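Local coordinates for synaptic vesicle membrane protein VAT-1 homolog-like (Homo sapiens, PDB 4A27), which probably acts as an oxidoreductase, as a member of the quinone oxidoreductase subfamily of the zinc-containing alcohol dehydrogenase family, at residues V88-N93 against E106-I111; E32-V37 against V100-V105; E67-V72 against S118-F123; N126-Y131 against G295-L300; P311-L316 against K337-V342. One frame throughout, in Å; residues are numbered along the deposited sequence.

Interaction 1: V88-N93 against E106-I111; sequences VMAFVN and EFVYKI
Y109 lies over the sheet face it shares with M89, its phenol reaching toward F91. Its CG stands anti to the carbonyl carbon (chi1 -40°), and CB lies 4.1 Å from CE of M89, the tip of a thioether chain that crosses it at about a right angle. Further out, CD2 rests 3.6 Å from O of M89, and CE2 comes within 3.8 Å of CD2 of F91. At the tip, OH meets the F91 ring at its edge and in its plane, 3.4 Å from CD2. The backbones form an antiparallel ladder in the sheet of the GroES-like domain. M89 and Y109 are a hydrogen-bonded pair, each N-H donating to the other's O at 2.9 Å (M89 N to Y109 O, Y109 N to M89 O), and F91 N adds a bond to F107 O. An alanine at Y109 would lack the ring and would probably loosen the packing of M89 and F91 and the contact with I293 and V297 of helix 290-305. Unbranched M89, extended beyond CG, lies against I111, its CG 3.6 Å from CG2 of I111. On the opposite sheet face, small A90 lets V108 lie close, A90 CB being 4.1 Å from V108 CG2.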
# COMPACT_ATOMS: atom_id res chain seq x y z
N VAL A 88 -1.30 -33.43 2.03
CA VAL A 88 -1.58 -32.05 2.38
C VAL A 88 -0.38 -31.29 2.93
O VAL A 88 0.61 -31.88 3.35
CB VAL A 88 -2.69 -32.01 3.40
CG1 VAL A 88 -3.95 -32.60 2.77
CG2 VAL A 88 -2.24 -32.79 4.68
N MET A 89 -0.50 -29.97 2.91
CA MET A 89 0.41 -29.10 3.65
C MET A 89 -0.46 -28.23 4.52
O MET A 89 -1.65 -28.06 4.25
CB MET A 89 1.26 -28.26 2.68
CG MET A 89 0.48 -27.29 1.83
SD MET A 89 1.48 -26.47 0.54
CE MET A 89 0.16 -25.78 -0.49
N ALA A 90 0.11 -27.68 5.58
CA ALA A 90 -0.74 -27.09 6.59
C ALA A 90 0.02 -26.17 7.49
O ALA A 90 1.22 -26.36 7.70
CB ALA A 90 -1.42 -28.21 7.45
N PHE A 91 -0.67 -25.14 7.96
CA PHE A 91 -0.15 -24.27 9.00
C PHE A 91 -0.66 -24.84 10.30
O PHE A 91 -1.77 -25.36 10.36
CB PHE A 91 -0.71 -22.84 8.87
CG PHE A 91 -0.19 -22.06 7.69
CD1 PHE A 91 1.09 -21.54 7.70
CD2 PHE A 91 -0.99 -21.81 6.58
CE1 PHE A 91 1.54 -20.81 6.62
CE2 PHE A 91 -0.53 -21.08 5.50
CZ PHE A 91 0.72 -20.57 5.53
N VAL A 92 0.09 -24.68 11.36
CA VAL A 92 -0.38 -25.15 12.63
C VAL A 92 0.21 -24.24 13.68
O VAL A 92 1.34 -23.76 13.53
CB VAL A 92 -0.05 -26.66 12.83
CG1 VAL A 92 1.39 -26.91 12.76
CG2 VAL A 92 -0.61 -27.15 14.18
N ASN A 93 -0.60 -23.90 14.68
CA ASN A 93 -0.21 -22.92 15.67
C ASN A 93 0.61 -23.65 16.70
O ASN A 93 0.11 -24.05 17.74
CB ASN A 93 -1.45 -22.22 16.28
CG ASN A 93 -1.11 -20.96 17.07
OD1 ASN A 93 0.04 -20.54 17.16
ND2 ASN A 93 -2.13 -20.34 17.65
N GLU A 106 -9.38 -25.11 8.05
CA GLU A 106 -9.17 -23.90 7.27
C GLU A 106 -7.69 -23.64 7.00
O GLU A 106 -7.38 -22.88 6.10
CB GLU A 106 -9.88 -22.65 7.83
CG GLU A 106 -9.51 -22.23 9.22
CD GLU A 106 -10.37 -22.89 10.29
OE1 GLU A 106 -11.01 -23.94 10.01
OE2 GLU A 106 -10.36 -22.36 11.43
N PHE A 107 -6.80 -24.30 7.76
CA PHE A 107 -5.37 -24.14 7.56
C PHE A 107 -4.70 -25.27 6.77
O PHE A 107 -3.47 -25.39 6.76
CB PHE A 107 -4.68 -24.00 8.90
CG PHE A 107 -5.26 -22.92 9.74
CD1 PHE A 107 -5.36 -21.62 9.25
CD2 PHE A 107 -5.74 -23.21 11.01
CE1 PHE A 107 -5.89 -20.61 10.04
CE2 PHE A 107 -6.29 -22.23 11.80
CZ PHE A 107 -6.37 -20.93 11.33
N VAL A 108 -5.50 -26.08 6.10
CA VAL A 108 -4.98 -27.25 5.40
C VAL A 108 -5.23 -27.12 3.92
O VAL A 108 -6.27 -26.64 3.50
CB VAL A 108 -5.65 -28.57 5.93
CG1 VAL A 108 -5.03 -29.77 5.24
CG2 VAL A 108 -5.49 -28.68 7.43
N TYR A 109 -4.28 -27.59 3.12
CA TYR A 109 -4.37 -27.44 1.68
C TYR A 109 -3.88 -28.69 1.03
O TYR A 109 -2.82 -29.20 1.36
CB TYR A 109 -3.54 -26.24 1.17
CG TYR A 109 -3.64 -25.06 2.08
CD1 TYR A 109 -4.66 -24.13 1.95
CD2 TYR A 109 -2.72 -24.88 3.09
CE1 TYR A 109 -4.74 -23.06 2.82
CE2 TYR A 109 -2.81 -23.84 3.95
CZ TYR A 109 -3.83 -22.94 3.85
OH TYR A 109 -3.88 -21.85 4.72
N LYS A 110 -4.68 -29.18 0.10
CA LYS A 110 -4.34 -30.36 -0.66
C LYS A 110 -3.21 -30.03 -1.58
O LYS A 110 -3.21 -28.98 -2.19
CB LYS A 110 -5.53 -30.78 -1.52
CG LYS A 110 -6.72 -31.25 -0.73
CD LYS A 110 -7.74 -31.86 -1.67
CE LYS A 110 -8.91 -32.47 -0.93
NZ LYS A 110 -9.88 -33.06 -1.90
N ILE A 111 -2.25 -30.93 -1.69
CA ILE A 111 -1.15 -30.69 -2.59
C ILE A 111 -1.28 -31.54 -3.86
O ILE A 111 -1.89 -32.60 -3.87
CB ILE A 111 0.26 -30.82 -1.90
CG1 ILE A 111 0.50 -32.24 -1.38
CG2 ILE A 111 0.37 -29.78 -0.76
CD1 ILE A 111 1.88 -32.45 -0.71

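Interaction 2: E32-V37 against V100-V105; sequences ELKIRV and VVCTPV. With EDO (1,2-ethanediol), chain D.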
# COMPACT_ATOMS: atom_id res chain seq x y z
N GLU A 32 -11.45 -30.21 12.67
CA GLU A 32 -9.99 -30.40 12.55
C GLU A 32 -9.75 -31.63 11.72
O GLU A 32 -10.66 -32.42 11.49
CB GLU A 32 -9.34 -30.58 13.92
CG GLU A 32 -9.44 -29.36 14.84
CD GLU A 32 -8.62 -29.53 16.11
OE1 GLU A 32 -8.39 -30.69 16.55
OE2 GLU A 32 -8.19 -28.50 16.68
N LEU A 33 -8.53 -31.79 11.21
CA LEU A 33 -8.11 -33.11 10.77
C LEU A 33 -6.76 -33.48 11.39
O LEU A 33 -6.08 -32.64 11.97
CB LEU A 33 -8.16 -33.27 9.24
CG LEU A 33 -7.54 -32.22 8.34
CD1 LEU A 33 -6.06 -32.51 8.28
CD2 LEU A 33 -8.15 -32.21 6.95
N LYS A 34 -6.47 -34.78 11.31
CA LYS A 34 -5.28 -35.37 11.87
C LYS A 34 -4.35 -35.70 10.73
O LYS A 34 -4.76 -36.35 9.76
CB LYS A 34 -5.67 -36.65 12.62
CG LYS A 34 -4.53 -37.36 13.34
CD LYS A 34 -5.04 -38.70 13.91
CE LYS A 34 -3.95 -39.55 14.58
NZ LYS A 34 -4.53 -40.79 15.21
N ILE A 35 -3.09 -35.26 10.86
CA ILE A 35 -2.08 -35.40 9.80
C ILE A 35 -0.90 -36.19 10.30
O ILE A 35 -0.32 -35.89 11.37
CB ILE A 35 -1.54 -33.98 9.29
CG1 ILE A 35 -2.64 -33.17 8.61
CG2 ILE A 35 -0.39 -34.22 8.28
CD1 ILE A 35 -2.28 -31.71 8.22
N ARG A 36 -0.53 -37.21 9.52
CA ARG A 36 0.66 -38.02 9.76
C ARG A 36 1.78 -37.26 9.06
O ARG A 36 1.79 -37.19 7.83
CB ARG A 36 0.46 -39.42 9.17
CG ARG A 36 1.70 -40.33 9.09
CD ARG A 36 2.26 -40.74 10.45
NE ARG A 36 1.40 -41.78 11.02
CZ ARG A 36 1.74 -42.60 12.01
NH1 ARG A 36 2.94 -42.53 12.59
NH2 ARG A 36 0.86 -43.50 12.44
N VAL A 37 2.70 -36.69 9.84
CA VAL A 37 3.62 -35.69 9.35
C VAL A 37 4.77 -36.35 8.63
O VAL A 37 5.33 -37.33 9.12
CB VAL A 37 4.17 -34.84 10.50
CG1 VAL A 37 5.31 -33.85 10.05
CG2 VAL A 37 3.03 -34.11 11.14
N VAL A 100 2.69 -36.65 14.43
CA VAL A 100 1.27 -36.42 14.17
C VAL A 100 0.83 -35.06 14.70
O VAL A 100 1.29 -34.59 15.76
CB VAL A 100 0.36 -37.54 14.82
CG1 VAL A 100 -1.10 -37.32 14.49
CG2 VAL A 100 0.77 -38.95 14.35
N VAL A 101 -0.06 -34.44 13.92
CA VAL A 101 -0.53 -33.07 14.11
C VAL A 101 -2.04 -33.03 13.85
O VAL A 101 -2.53 -33.59 12.87
CB VAL A 101 0.22 -32.09 13.12
CG1 VAL A 101 -0.61 -30.91 12.73
CG2 VAL A 101 1.56 -31.61 13.73
N CYS A 102 -2.76 -32.32 14.70
CA CYS A 102 -4.14 -31.98 14.44
C CYS A 102 -4.22 -30.46 14.24
O CYS A 102 -3.55 -29.71 14.94
CB CYS A 102 -5.05 -32.45 15.59
SG CYS A 102 -5.32 -34.27 15.60
N THR A 103 -5.01 -30.02 13.26
CA THR A 103 -5.15 -28.58 12.98
C THR A 103 -6.50 -28.29 12.29
O THR A 103 -7.01 -29.15 11.54
CB THR A 103 -3.96 -28.05 12.08
OG1 THR A 103 -3.84 -26.61 12.16
CG2 THR A 103 -4.12 -28.50 10.62
N PRO A 104 -7.09 -27.11 12.57
CA PRO A 104 -8.37 -26.76 11.94
C PRO A 104 -8.29 -26.81 10.42
O PRO A 104 -7.29 -26.40 9.84
CB PRO A 104 -8.64 -25.35 12.45
CG PRO A 104 -7.92 -25.25 13.73
CD PRO A 104 -6.68 -26.10 13.56
N VAL A 105 -9.34 -27.33 9.79
CA VAL A 105 -9.34 -27.58 8.36
C VAL A 105 -9.10 -26.31 7.51
O VAL A 105 -8.63 -26.41 6.37
CB VAL A 105 -10.69 -28.24 7.93
CG1 VAL A 105 -11.83 -27.20 7.97
CG2 VAL A 105 -10.58 -28.89 6.55
C1 EDO D . 6.86 -42.55 9.34
O1 EDO D . 6.00 -41.55 8.74
C2 EDO D . 7.29 -42.15 10.76
O2 EDO D . 6.14 -41.79 11.55
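Strands 32-37 and 100-104 run antiparallel in the GroES-like domain, E32 facing P104 at one end and R36 facing V100 at the other. Four backbone hydrogen bonds join them in two reciprocal pairs. I35 N gives the shortest, 2.7 Å to V101 O and nearly along the C=O axis, and V101 N returns one to I35 O. L33 and T103 repeat the pattern, although L33 N approaches T103 O from 30° out of the carbonyl plane. At the non-hydrogen-bonded pair K34 and C102, CA hydrogens face carbonyls instead: C102 CA lies 3.2 Å from L33 O.

Apolar contacts occur on both sides of the pair. On the face bearing K34, R36, V100 and C102, the lysine runs fully extended from a CG anti to the backbone N (chi1 -177°), so its methylenes work as a hydrocarbon rod: K34 CG sits 3.6 Å from V100 CG1, and K34 CB 3.8 Å from C102 SG. Beta-branched V37, pointing toward the partner strand, meets V101, CG2 to CG2 at 3.9 Å.

The polar ends look elsewhere. K34 NZ forms a salt bridge with E27, E32 OE1 accepts from Q29 N, and T103 OG1 bonds to F91 O. R36, bent at chi2 and chi3, directs NE to E73 in a salt bridge. One face of its guanidinium has V100 CG2 4.3 Å above it, toward the rim. A 1,2-ethanediol, probably from the crystallisation liquor, lies at the guanidinium edge, where R36 NH1 makes a weak hydrogen bond of 3.4 Å to its O2.

Interaction 3: E67-V72 against S118-F123; sequences ECSGIV and SEAAAF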
# COMPACT_ATOMS: atom_id res chain seq x y z
N GLU A 67 4.59 -25.19 10.36
CA GLU A 67 4.42 -25.51 8.92
C GLU A 67 4.82 -26.94 8.76
O GLU A 67 5.87 -27.33 9.22
CB GLU A 67 5.36 -24.60 8.14
CG GLU A 67 5.54 -24.85 6.68
CD GLU A 67 6.53 -23.84 6.09
OE1 GLU A 67 7.56 -23.50 6.75
OE2 GLU A 67 6.24 -23.37 5.00
N CYS A 68 3.97 -27.75 8.13
CA CYS A 68 4.27 -29.13 7.92
C CYS A 68 3.57 -29.64 6.68
O CYS A 68 2.72 -28.95 6.09
CB CYS A 68 3.84 -29.96 9.14
SG CYS A 68 2.01 -30.12 9.30
N SER A 69 3.94 -30.85 6.26
CA SER A 69 3.20 -31.56 5.21
C SER A 69 3.09 -33.03 5.61
O SER A 69 3.90 -33.55 6.38
CB SER A 69 3.88 -31.43 3.85
OG SER A 69 5.17 -32.07 3.87
N GLY A 70 2.07 -33.70 5.11
CA GLY A 70 1.92 -35.11 5.37
C GLY A 70 0.62 -35.68 4.80
O GLY A 70 0.05 -35.15 3.85
N ILE A 71 0.17 -36.79 5.40
CA ILE A 71 -1.00 -37.57 4.92
C ILE A 71 -2.14 -37.49 5.93
O ILE A 71 -1.90 -37.64 7.14
CB ILE A 71 -0.59 -39.04 4.66
CG1 ILE A 71 0.47 -39.10 3.57
CG2 ILE A 71 -1.78 -39.91 4.23
CD1 ILE A 71 0.99 -40.54 3.27
N VAL A 72 -3.33 -37.13 5.46
CA VAL A 72 -4.53 -37.13 6.30
C VAL A 72 -4.80 -38.55 6.76
O VAL A 72 -5.06 -39.47 5.95
CB VAL A 72 -5.78 -36.61 5.56
CG1 VAL A 72 -7.01 -36.65 6.50
CG2 VAL A 72 -5.56 -35.21 5.03
N SER A 118 8.73 -32.89 0.99
CA SER A 118 9.76 -31.91 1.36
C SER A 118 9.50 -30.56 0.66
O SER A 118 9.56 -29.52 1.28
CB SER A 118 11.18 -32.43 1.08
OG SER A 118 11.36 -32.71 -0.28
N GLU A 119 9.19 -30.55 -0.63
CA GLU A 119 8.77 -29.31 -1.31
C GLU A 119 7.57 -28.64 -0.64
O GLU A 119 7.51 -27.40 -0.56
CB GLU A 119 8.34 -29.60 -2.74
CG GLU A 119 9.40 -29.44 -3.77
CD GLU A 119 8.85 -29.61 -5.19
OE1 GLU A 119 8.16 -30.61 -5.47
OE2 GLU A 119 9.11 -28.74 -6.02
N ALA A 120 6.57 -29.47 -0.27
CA ALA A 120 5.32 -28.99 0.27
C ALA A 120 5.51 -28.28 1.62
O ALA A 120 4.84 -27.29 1.88
CB ALA A 120 4.26 -30.16 0.41
N ALA A 121 6.41 -28.80 2.45
CA ALA A 121 6.71 -28.18 3.76
C ALA A 121 7.52 -26.94 3.57
O ALA A 121 7.76 -26.22 4.52
CB ALA A 121 7.51 -29.16 4.67
N ALA A 122 8.09 -26.80 2.38
CA ALA A 122 8.84 -25.61 2.02
C ALA A 122 7.99 -24.52 1.41
O ALA A 122 8.51 -23.45 1.10
CB ALA A 122 9.90 -25.99 1.03
N PHE A 123 6.73 -24.84 1.12
CA PHE A 123 5.87 -24.03 0.24
C PHE A 123 5.09 -22.87 0.98
O PHE A 123 5.34 -21.70 0.71
CB PHE A 123 4.91 -24.96 -0.48
CG PHE A 123 4.24 -24.37 -1.65
CD1 PHE A 123 4.91 -24.26 -2.86
CD2 PHE A 123 2.93 -23.91 -1.57
CE1 PHE A 123 4.28 -23.70 -3.97
CE2 PHE A 123 2.30 -23.36 -2.70
CZ PHE A 123 2.98 -23.27 -3.90
O HOH W 1 7.80 -21.93 3.46
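E67 opens strand 67-75 with an extended chain, CG anti to the backbone N (chi1 171°), which brings its carboxylate up to the carbonyl of A121. There CD lies only 3.1 Å from A121 O, and OE2 and that carbonyl are two acceptors 3.3 Å apart, an encounter that should be unfavourable by itself. Donors around the carboxylate probably offset it: OE1 takes a salt bridge from K337 NZ and a hydrogen bond from N43 ND2, while OE2 accepts from M125 N and from a water at 2.6 Å that also donates weakly to A122 O. An alanine here would lack the carboxylate and its salt bridge, and the buried K337 ammonium and the water link would probably be disturbed. The next residue, C68, turns its side chain away, bringing only its backbone near A121 CB. The strand belongs to the sheet of the GroES-like domain, and the short helix 117-121 packs against it here through alanines, whose single methyl groups permit close approach. S69 points back toward that helix. Its CB touches A120 CB at 3.7 Å, and its OG, between backbone N and carbonyl carbon (chi1 64°), stands 3.8 Å from A121 CB while hydrogen-bonding to F117 O.

Interaction 4: N126-Y131 against G295-L300; sequences NFVTAY and GVVEKL
Y131 places CG anti to its backbone N (chi1 -169°), which throws the ring outward across helix 295-300. L300 sets CG anti to its carbonyl carbon (chi1 -68°), toward helix 126-131, and an anti chi2 sets its two methyls against F127, V128 and Y131. The side chains of Y131 and L300 therefore slide past each other in opposite directions, with Y131 CD2 3.9 Å from L300 CD2. V296 passes the same ring in the same antiparallel sense, its CG1 3.7 Å from Y131 CD1. The phenol tip reaches K299, crossing it at about a right angle, and OH comes within 3.1 Å of K299 CD, a tight contact with a methylene and not a hydrogen bond.

The helix segments cross steeply, at 106° with axes 9.9 Å apart, and V128 sits in the middle of the crossing. Its two branches are divided: CG1 faces V296 CG1, and CG2 meets V297 CG2 at 3.6 Å as well as L300 CD1. The same L300 methyl extends to F127, 3.7 Å from CB, while the F127 ring has L300 CD2 near its plane at the edge and turns onward to F123.

Helix 124-137 lies between helix 290-305 and helix 154-163, which flanks the parallel Rossmann-fold sheet. Compact methyls of V128, V296 and L300 fit side by side between the helices, while Y131 suits the border, its ring packing and its hydroxyl ending beside exposed K299. With no hydrogen bond or salt bridge between the segments, their attachment rests on burial and close fit of apolar surface.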
# COMPACT_ATOMS: atom_id res chain seq x y z
N ASN A 126 6.82 -19.43 3.08
CA ASN A 126 7.61 -18.56 2.22
C ASN A 126 6.80 -17.99 1.07
O ASN A 126 6.88 -16.77 0.80
CB ASN A 126 8.88 -19.23 1.71
CG ASN A 126 9.90 -19.53 2.81
OD1 ASN A 126 9.83 -19.01 3.91
ND2 ASN A 126 10.87 -20.38 2.50
N PHE A 127 6.04 -18.84 0.38
CA PHE A 127 5.37 -18.37 -0.81
C PHE A 127 4.12 -17.53 -0.51
O PHE A 127 3.84 -16.57 -1.23
CB PHE A 127 5.07 -19.49 -1.80
CG PHE A 127 6.28 -19.88 -2.62
CD1 PHE A 127 7.26 -20.72 -2.08
CD2 PHE A 127 6.45 -19.37 -3.91
CE1 PHE A 127 8.41 -21.03 -2.82
CE2 PHE A 127 7.60 -19.70 -4.66
CZ PHE A 127 8.57 -20.54 -4.10
N VAL A 128 3.39 -17.85 0.56
CA VAL A 128 2.25 -17.02 0.91
C VAL A 128 2.77 -15.64 1.37
O VAL A 128 2.21 -14.62 1.03
CB VAL A 128 1.32 -17.68 2.01
CG1 VAL A 128 0.28 -16.74 2.46
CG2 VAL A 128 0.64 -18.97 1.47
N THR A 129 3.86 -15.61 2.13
CA THR A 129 4.39 -14.33 2.58
C THR A 129 4.74 -13.46 1.38
O THR A 129 4.39 -12.29 1.28
CB THR A 129 5.62 -14.56 3.48
OG1 THR A 129 5.20 -15.25 4.65
CG2 THR A 129 6.35 -13.26 3.87
N ALA A 130 5.48 -14.05 0.47
CA ALA A 130 5.92 -13.39 -0.74
C ALA A 130 4.74 -12.86 -1.53
O ALA A 130 4.71 -11.72 -1.94
CB ALA A 130 6.73 -14.38 -1.59
N TYR A 131 3.73 -13.68 -1.67
CA TYR A 131 2.61 -13.33 -2.52
C TYR A 131 1.83 -12.18 -1.87
O TYR A 131 1.45 -11.19 -2.54
CB TYR A 131 1.69 -14.53 -2.74
CG TYR A 131 0.68 -14.30 -3.78
CD1 TYR A 131 -0.49 -13.62 -3.52
CD2 TYR A 131 0.91 -14.73 -5.09
CE1 TYR A 131 -1.43 -13.38 -4.55
CE2 TYR A 131 -0.00 -14.49 -6.07
CZ TYR A 131 -1.18 -13.82 -5.80
OH TYR A 131 -2.10 -13.63 -6.84
N GLY A 295 -7.35 -18.28 -0.78
CA GLY A 295 -7.27 -17.64 -2.10
C GLY A 295 -5.84 -17.51 -2.62
O GLY A 295 -5.56 -17.91 -3.74
N VAL A 296 -4.94 -16.98 -1.79
CA VAL A 296 -3.52 -16.92 -2.15
C VAL A 296 -2.93 -18.29 -2.45
O VAL A 296 -2.30 -18.49 -3.49
CB VAL A 296 -2.71 -16.24 -1.02
CG1 VAL A 296 -1.17 -16.38 -1.23
CG2 VAL A 296 -3.17 -14.78 -0.90
N VAL A 297 -3.19 -19.27 -1.59
CA VAL A 297 -2.64 -20.64 -1.82
C VAL A 297 -3.14 -21.27 -3.12
O VAL A 297 -2.39 -21.94 -3.84
CB VAL A 297 -2.93 -21.57 -0.66
CG1 VAL A 297 -2.61 -23.01 -1.05
CG2 VAL A 297 -2.14 -21.15 0.59
N GLU A 298 -4.41 -21.03 -3.43
CA GLU A 298 -4.97 -21.57 -4.67
C GLU A 298 -4.29 -20.99 -5.88
O GLU A 298 -3.91 -21.72 -6.81
CB GLU A 298 -6.48 -21.32 -4.74
CG GLU A 298 -7.28 -22.19 -3.78
CD GLU A 298 -8.81 -21.90 -3.82
OE1 GLU A 298 -9.27 -21.08 -4.65
OE2 GLU A 298 -9.55 -22.51 -3.03
N LYS A 299 -4.06 -19.68 -5.87
CA LYS A 299 -3.28 -19.07 -6.94
C LYS A 299 -1.81 -19.58 -6.92
O LYS A 299 -1.25 -19.87 -7.97
CB LYS A 299 -3.30 -17.54 -6.86
CG LYS A 299 -4.70 -16.90 -7.02
CD LYS A 299 -4.64 -15.37 -6.72
CE LYS A 299 -5.97 -14.74 -6.26
NZ LYS A 299 -5.77 -13.73 -5.16
N LEU A 300 -1.16 -19.67 -5.75
CA LEU A 300 0.22 -20.26 -5.71
C LEU A 300 0.24 -21.68 -6.33
O LEU A 300 1.15 -22.02 -7.09
CB LEU A 300 0.78 -20.29 -4.30
CG LEU A 300 1.08 -18.93 -3.69
CD1 LEU A 300 1.38 -19.02 -2.23
CD2 LEU A 300 2.34 -18.26 -4.46

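Interaction 5: P311-L316 against K337-V342; sequences PVVDSL and KLILDV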
# COMPACT_ATOMS: atom_id res chain seq x y z
N PRO A 311 9.58 -24.29 -4.97
CA PRO A 311 10.35 -24.04 -3.76
C PRO A 311 11.79 -24.50 -3.90
O PRO A 311 12.07 -25.50 -4.53
CB PRO A 311 9.57 -24.81 -2.68
CG PRO A 311 8.30 -25.24 -3.29
CD PRO A 311 8.40 -25.15 -4.75
N VAL A 312 12.71 -23.73 -3.34
CA VAL A 312 14.15 -24.00 -3.37
C VAL A 312 14.44 -24.56 -2.00
O VAL A 312 14.20 -23.88 -1.00
CB VAL A 312 14.99 -22.73 -3.56
CG1 VAL A 312 16.51 -23.02 -3.37
CG2 VAL A 312 14.79 -22.14 -4.99
N VAL A 313 14.88 -25.82 -1.95
CA VAL A 313 15.14 -26.53 -0.70
C VAL A 313 16.65 -26.54 -0.44
O VAL A 313 17.42 -26.98 -1.26
CB VAL A 313 14.59 -27.94 -0.72
CG1 VAL A 313 14.90 -28.65 0.61
CG2 VAL A 313 13.04 -27.93 -0.97
N ASP A 314 17.08 -26.02 0.69
CA ASP A 314 18.51 -25.96 0.99
C ASP A 314 19.07 -27.33 1.45
O ASP A 314 20.14 -27.75 1.01
CB ASP A 314 18.74 -24.96 2.10
CG ASP A 314 20.21 -24.90 2.54
OD1 ASP A 314 21.03 -24.36 1.80
OD2 ASP A 314 20.52 -25.39 3.62
N SER A 315 18.34 -27.98 2.34
CA SER A 315 18.84 -29.16 3.05
C SER A 315 17.74 -29.85 3.86
O SER A 315 16.78 -29.23 4.26
CB SER A 315 19.97 -28.74 3.99
OG SER A 315 19.53 -27.66 4.79
N LEU A 316 17.91 -31.15 4.06
CA LEU A 316 17.01 -31.99 4.82
C LEU A 316 17.72 -32.45 6.06
O LEU A 316 18.86 -32.84 5.99
CB LEU A 316 16.67 -33.21 3.98
CG LEU A 316 16.00 -32.93 2.63
CD1 LEU A 316 15.85 -34.28 1.87
CD2 LEU A 316 14.67 -32.24 2.76
N LYS A 337 15.11 -23.14 1.68
CA LYS A 337 14.46 -23.56 2.91
C LYS A 337 15.14 -24.74 3.58
O LYS A 337 15.62 -25.63 2.91
CB LYS A 337 13.04 -24.04 2.55
CG LYS A 337 12.15 -24.31 3.73
CD LYS A 337 11.31 -23.13 4.07
CE LYS A 337 10.51 -23.32 5.37
NZ LYS A 337 9.58 -22.21 5.66
N LEU A 338 15.16 -24.77 4.90
CA LEU A 338 15.64 -25.94 5.61
C LEU A 338 14.42 -26.73 6.02
O LEU A 338 13.45 -26.17 6.49
CB LEU A 338 16.45 -25.56 6.87
CG LEU A 338 17.78 -24.86 6.57
CD1 LEU A 338 17.53 -23.47 5.97
CD2 LEU A 338 18.61 -24.83 7.84
N ILE A 339 14.47 -28.04 5.85
CA ILE A 339 13.36 -28.90 6.12
C ILE A 339 13.72 -30.01 7.07
O ILE A 339 14.76 -30.63 6.93
CB ILE A 339 12.92 -29.62 4.82
CG1 ILE A 339 12.30 -28.61 3.88
CG2 ILE A 339 11.94 -30.74 5.16
CD1 ILE A 339 11.17 -27.81 4.54
N LEU A 340 12.85 -30.24 8.05
CA LEU A 340 13.00 -31.39 8.94
C LEU A 340 12.28 -32.54 8.25
O LEU A 340 11.07 -32.46 8.01
CB LEU A 340 12.31 -31.13 10.26
CG LEU A 340 12.87 -30.01 11.13
CD1 LEU A 340 12.31 -30.17 12.56
CD2 LEU A 340 14.40 -30.03 11.10
N ASP A 341 13.02 -33.58 7.93
CA ASP A 341 12.47 -34.73 7.21
C ASP A 341 12.32 -35.89 8.22
O ASP A 341 13.32 -36.47 8.67
CB ASP A 341 13.44 -35.07 6.08
CG ASP A 341 12.98 -36.21 5.24
OD1 ASP A 341 12.27 -37.08 5.77
OD2 ASP A 341 13.38 -36.24 4.06
N VAL A 342 11.09 -36.20 8.60
CA VAL A 342 10.82 -37.17 9.69
C VAL A 342 11.44 -38.58 9.43
O VAL A 342 11.92 -39.21 10.35
CB VAL A 342 9.31 -37.29 9.98
CG1 VAL A 342 9.04 -38.37 11.00
CG2 VAL A 342 8.75 -35.93 10.39
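Three backbone hydrogen bonds hold strands 313-316 and 337-341 side by side in parallel. K337 N donates to V312 O at 2.9 Å, I339 N donates to S315 O nearly along its C=O axis, and D314 N reaches K337 O at 2.7 Å from above the carbonyl plane. Between V313, opposite K337, and S315, opposite L338, the register slips by one: D314 is the extra residue of a beta bulge, and its psi of -45° breaks the extended course. On the face carrying V313, K337, L316 and I339, L316 CD2 lies 3.8 Å from I339 CB, the two side chains running alongside in the same direction. V313 CG1 is 4.2 Å from I339 CG1.

Side chains at the bulge are held by further bonds. S315 OG, 3.8 Å from L338 CG, donates to D314 OD2 at 2.7 Å from above the carboxylate plane and also bonds to W317 NE1. The aspartate takes a salt bridge from R328 on OD2 and a hydrogen bond from I335 N on OD1, so its charge is probably well balanced. K337, bent at chi2, leads its amine away to N43. R328 belongs to helix 322-330, which connects the two strands in a beta-alpha-beta crossover.

How the interactions relate
Interactions 1, 2, 3 and 5 all reach one mixed sheet: strand 32-42 pairs with strands 67-75, 100-104 and 337-341, and strand 87-91 lies between 67-75 and 108-110. Interactions 1 and 2 have centres 8 Å apart and alternate along the chain, while interaction 1 is nested within the loop closed by interaction 3. Interaction 5 comes later in sequence, yet its strand 337-341 returns to this sheet, 10 Å from interaction 3 between centres. Interaction 4 lies off the sheet, touching interaction 1 through V297, interaction 3 through F123 and L300, and interaction 5 through F127 and P311. A strand from late in the chain thus pairs with strand 32-42 of the GroES-like domain.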